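Local atomic coordinates of (R)-specific secondary-alkylsulfatase (Pseudomonas sp., PDB entry 4AXH), a protein that hydrolyses (R)-secondary alkyl sulfates with strict inversion of configuration, giving (S)-alcohols and sulfate, as a zinc-dependent homodimer. Residues Y125-L130 with A158-Y163; L150-E154 with A254-T260. All coordinates share one frame. Residue numbers count along the deposited sequence, not the author numbering.

Interaction 1: residues Y125-L130 with A158-Y163; sequences YQVRGL and AALDLY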
# COMPACT_ATOMS: atom_id res chain seq x y z
N TYR A 125 -14.33 -23.42 -27.07
CA TYR A 125 -14.67 -22.15 -27.68
C TYR A 125 -14.53 -20.97 -26.71
O TYR A 125 -14.35 -21.15 -25.50
CB TYR A 125 -16.08 -22.20 -28.29
CG TYR A 125 -16.27 -23.35 -29.25
CD1 TYR A 125 -16.53 -24.64 -28.78
CD2 TYR A 125 -16.16 -23.17 -30.62
CE1 TYR A 125 -16.62 -25.72 -29.66
CE2 TYR A 125 -16.33 -24.24 -31.51
CZ TYR A 125 -16.54 -25.51 -31.02
OH TYR A 125 -16.67 -26.58 -31.88
N GLN A 126 -14.60 -19.76 -27.27
CA GLN A 126 -14.47 -18.55 -26.49
C GLN A 126 -15.32 -17.47 -27.10
O GLN A 126 -15.40 -17.36 -28.33
CB GLN A 126 -12.99 -18.14 -26.49
CG GLN A 126 -12.53 -17.46 -25.22
CD GLN A 126 -11.03 -17.58 -25.02
OE1 GLN A 126 -10.64 -17.76 -23.78
NE2 GLN A 126 -10.23 -17.43 -25.95
N VAL A 127 -16.00 -16.70 -26.24
CA VAL A 127 -16.78 -15.54 -26.65
C VAL A 127 -16.01 -14.37 -26.13
O VAL A 127 -15.76 -14.24 -24.91
CB VAL A 127 -18.26 -15.53 -26.19
CG1 VAL A 127 -18.99 -14.29 -26.73
CG2 VAL A 127 -19.00 -16.80 -26.61
N ARG A 128 -15.56 -13.54 -27.08
CA ARG A 128 -14.76 -12.35 -26.82
C ARG A 128 -15.42 -11.14 -27.45
O ARG A 128 -16.03 -11.27 -28.51
CB ARG A 128 -13.36 -12.53 -27.45
CG ARG A 128 -12.63 -13.80 -27.04
CD ARG A 128 -11.14 -13.63 -27.06
NE ARG A 128 -10.61 -13.44 -28.41
CZ ARG A 128 -10.27 -14.42 -29.24
NH1 ARG A 128 -10.40 -15.69 -28.87
NH2 ARG A 128 -9.81 -14.14 -30.43
N GLY A 129 -15.27 -9.98 -26.83
CA GLY A 129 -15.79 -8.73 -27.37
C GLY A 129 -17.27 -8.47 -27.22
O GLY A 129 -17.81 -7.55 -27.84
N LEU A 130 -17.96 -9.26 -26.40
CA LEU A 130 -19.38 -9.03 -26.17
C LEU A 130 -19.53 -8.48 -24.76
O LEU A 130 -20.64 -8.40 -24.26
CB LEU A 130 -20.15 -10.35 -26.37
CG LEU A 130 -20.66 -10.66 -27.79
CD1 LEU A 130 -19.57 -11.23 -28.65
CD2 LEU A 130 -21.75 -11.67 -27.76
N ALA A 158 -26.25 -12.95 -23.98
CA ALA A 158 -25.90 -12.72 -25.38
C ALA A 158 -24.74 -13.62 -25.85
O ALA A 158 -24.82 -14.16 -26.94
CB ALA A 158 -25.60 -11.25 -25.62
N ALA A 159 -23.69 -13.77 -25.03
CA ALA A 159 -22.53 -14.63 -25.33
C ALA A 159 -22.96 -16.09 -25.58
O ALA A 159 -22.63 -16.70 -26.61
CB ALA A 159 -21.56 -14.58 -24.17
N LEU A 160 -23.76 -16.62 -24.63
CA LEU A 160 -24.36 -17.95 -24.67
C LEU A 160 -25.35 -18.09 -25.86
O LEU A 160 -25.42 -19.16 -26.46
CB LEU A 160 -25.06 -18.18 -23.35
CG LEU A 160 -24.91 -19.53 -22.72
CD1 LEU A 160 -23.59 -19.68 -22.03
CD2 LEU A 160 -26.04 -19.76 -21.72
N ASP A 161 -26.07 -17.01 -26.23
CA ASP A 161 -27.00 -17.02 -27.37
C ASP A 161 -26.26 -17.23 -28.69
O ASP A 161 -26.71 -18.05 -29.53
CB ASP A 161 -27.83 -15.71 -27.43
CG ASP A 161 -29.09 -15.67 -26.56
OD1 ASP A 161 -29.54 -16.75 -26.10
OD2 ASP A 161 -29.67 -14.56 -26.41
N LEU A 162 -25.13 -16.47 -28.88
CA LEU A 162 -24.25 -16.49 -30.04
C LEU A 162 -23.60 -17.86 -30.15
O LEU A 162 -23.52 -18.37 -31.26
CB LEU A 162 -23.20 -15.37 -29.93
CG LEU A 162 -22.08 -15.30 -30.99
CD1 LEU A 162 -22.63 -15.05 -32.37
CD2 LEU A 162 -21.08 -14.21 -30.61
N TYR A 163 -23.22 -18.46 -29.02
CA TYR A 163 -22.65 -19.81 -28.98
C TYR A 163 -23.68 -20.85 -29.43
O TYR A 163 -23.34 -21.74 -30.23
CB TYR A 163 -22.16 -20.15 -27.57
CG TYR A 163 -21.73 -21.60 -27.42
CD1 TYR A 163 -20.45 -22.02 -27.79
CD2 TYR A 163 -22.59 -22.55 -26.87
CE1 TYR A 163 -20.05 -23.35 -27.64
CE2 TYR A 163 -22.21 -23.88 -26.73
CZ TYR A 163 -20.93 -24.28 -27.12
OH TYR A 163 -20.54 -25.59 -26.98
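Leu130, Val127 and Tyr163 lose the most surface here, where a helix packs on a β-sheet of the metallo-β-lactamase fold. Leu130 lies in the loop just past the strand and reaches back over the helix. Leu130 CD2 is 3.9 Å from Ala159 CA and 4.0 Å from Ala158 O. Leu130 CD1 meets Leu162 CD2, also at 3.9 Å. The CA-CB bond of Val127 points toward the helix. Val127 CG1 lies 3.6 Å from Ala159 CB, and the small alanine lets the backbones come close: the CA atoms of Val127 and Ala159 are 6.0 Å apart. Tyr163 turns the edge of its ring to the face of Tyr125 in an offset edge-to-face stack. The centroids are 5.9 Å apart and the planes meet at 70°. Tyr163 OH is hydrogen-bonded to Glu139 OE2. Between the segments the contact is apolar and aromatic and buries 305 Å², both sides summed. Tyr125 and Val127 alternate with Gln126, whose CB points away from the helix. The axes of strand 125-128 and helix 158-163 approach to 9.0 Å at 133°. Within the sheet, strand 124-128 runs antiparallel between strands 116-119 and 135-138. Helix 153-164 covers one face, touching Leu117, Met135 and Ile137 as well.

Interaction 2: residues L150-E154 with A254-T260; sequences LTTAE and ATNATNT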
# COMPACT_ATOMS: atom_id res chain seq x y z
N LEU A 150 -18.95 -13.41 -17.56
CA LEU A 150 -18.92 -12.01 -17.99
C LEU A 150 -19.35 -11.03 -16.85
O LEU A 150 -19.50 -11.46 -15.70
CB LEU A 150 -19.70 -11.79 -19.31
CG LEU A 150 -19.41 -12.72 -20.52
CD1 LEU A 150 -20.26 -12.32 -21.71
CD2 LEU A 150 -17.95 -12.70 -20.91
N THR A 151 -19.51 -9.72 -17.16
CA THR A 151 -19.81 -8.65 -16.21
C THR A 151 -21.30 -8.53 -15.87
O THR A 151 -21.64 -8.15 -14.75
CB THR A 151 -19.32 -7.28 -16.78
OG1 THR A 151 -18.07 -7.45 -17.42
CG2 THR A 151 -19.20 -6.22 -15.76
N THR A 152 -22.16 -8.72 -16.87
CA THR A 152 -23.59 -8.51 -16.72
C THR A 152 -24.43 -9.68 -17.19
O THR A 152 -24.00 -10.47 -18.02
CB THR A 152 -23.98 -7.22 -17.42
OG1 THR A 152 -24.00 -7.43 -18.84
CG2 THR A 152 -23.05 -6.05 -17.08
N ALA A 153 -25.66 -9.77 -16.67
CA ALA A 153 -26.60 -10.84 -17.02
C ALA A 153 -26.95 -10.80 -18.52
O ALA A 153 -27.06 -11.85 -19.17
CB ALA A 153 -27.84 -10.72 -16.15
N GLU A 154 -27.08 -9.57 -19.07
CA GLU A 154 -27.42 -9.33 -20.49
C GLU A 154 -26.30 -9.76 -21.41
O GLU A 154 -26.58 -10.36 -22.45
CB GLU A 154 -27.83 -7.85 -20.75
CG GLU A 154 -28.99 -7.35 -19.91
CD GLU A 154 -28.57 -6.81 -18.56
OE1 GLU A 154 -27.40 -7.02 -18.17
OE2 GLU A 154 -29.42 -6.19 -17.87
N ALA A 254 -19.53 -1.98 -19.57
CA ALA A 254 -20.93 -2.24 -19.89
C ALA A 254 -21.80 -1.17 -19.23
O ALA A 254 -21.54 -0.74 -18.09
CB ALA A 254 -21.33 -3.63 -19.44
N THR A 255 -22.79 -0.70 -19.98
CA THR A 255 -23.70 0.35 -19.56
C THR A 255 -25.13 -0.15 -19.30
O THR A 255 -25.59 -1.09 -19.95
CB THR A 255 -23.60 1.54 -20.55
OG1 THR A 255 -24.41 2.59 -20.07
CG2 THR A 255 -24.00 1.19 -21.98
N ASN A 256 -25.84 0.48 -18.34
CA ASN A 256 -27.24 0.23 -18.00
C ASN A 256 -27.57 -1.27 -17.78
O ASN A 256 -28.64 -1.75 -18.18
CB ASN A 256 -28.16 0.85 -19.08
CG ASN A 256 -27.91 2.31 -19.35
OD1 ASN A 256 -28.15 3.17 -18.49
ND2 ASN A 256 -27.42 2.64 -20.56
N ALA A 257 -26.66 -2.00 -17.13
CA ALA A 257 -26.87 -3.43 -16.98
C ALA A 257 -26.97 -3.98 -15.55
O ALA A 257 -26.87 -3.23 -14.57
CB ALA A 257 -25.83 -4.18 -17.78
N THR A 258 -27.21 -5.30 -15.43
CA THR A 258 -27.39 -5.91 -14.13
C THR A 258 -26.19 -6.79 -13.72
O THR A 258 -25.79 -7.67 -14.48
CB THR A 258 -28.72 -6.67 -14.12
OG1 THR A 258 -28.63 -7.72 -15.07
CG2 THR A 258 -29.90 -5.79 -14.53
N ASN A 259 -25.62 -6.53 -12.51
CA ASN A 259 -24.52 -7.31 -11.94
C ASN A 259 -25.06 -8.27 -10.87
O ASN A 259 -25.83 -7.88 -9.97
CB ASN A 259 -23.43 -6.40 -11.38
CG ASN A 259 -22.96 -5.32 -12.32
OD1 ASN A 259 -23.03 -4.11 -12.01
ND2 ASN A 259 -22.52 -5.71 -13.51
N THR A 260 -24.68 -9.54 -11.00
CA THR A 260 -25.15 -10.63 -10.16
C THR A 260 -24.03 -11.30 -9.39
O THR A 260 -22.86 -11.15 -9.73
CB THR A 260 -25.95 -11.67 -11.01
OG1 THR A 260 -25.04 -12.53 -11.71
CG2 THR A 260 -26.97 -11.04 -11.97
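Three well-formed hydrogen bonds tie the start of a helix and the residue before its N-cap to a loop in the metallo-β-lactamase domain. Asn259 ND2 donates to Thr151 O at 2.9 Å. Ala153 N donates to Thr258 O at 3.0 Å. Thr258 N donates to Glu154 OE1 at 3.2 Å and is almost linear, at 177°. Thr258 OG1 also makes weak approaches to the Glu154 carboxylate, 3.3 Å from Glu154 OE2. Thr152 is the N-cap of helix 153-164, and Thr152 OG1 is hydrogen-bonded to the hydroxyl OG1 of Thr155. The loop carbonyl of Thr258 takes up the NH of Ala153, one of the first-turn amides that lack a partner within the helix. Thr258 O also receives a CA-H...O contact from Thr152 CA at 3.3 Å. Further out, the loop curves round the methyl group of Thr152. Ala254 CB lies 3.8 Å from Thr152 CG2. Thr151 OG1 is hydrogen-bonded to Asp131 OD2, and its side chain touches the zinc ligand Asp183. Thr260 OG1 is hydrogen-bonded to Gly186 O and Asn259 touches Ile182, so the loop packs beside the zinc ligands Asp183 and His184. The closer alanine is Ala257, with CB 3.4 Å from Thr152 CG2.

Helix 153-164 serves both contacts. Interaction 2 holds its first turn against the loop 254-260, and interaction 1 packs its later turns on strand 124-128. The contact centres are about 14 Å apart. The two touch directly where Leu150 CD1 meets Ala159 CB at 3.6 Å. Asp131, which follows Leu130 in the chain, is hydrogen-bonded to Thr151 OG1 and so links the loop of interaction 1 to interaction 2. Their relation to the zinc site differs. The side chain of Thr151 is about 7 Å from a zinc ion and about 3 Å from that of the ligand Asp183. The side chain of Leu130 is about 14 Å from a zinc ion.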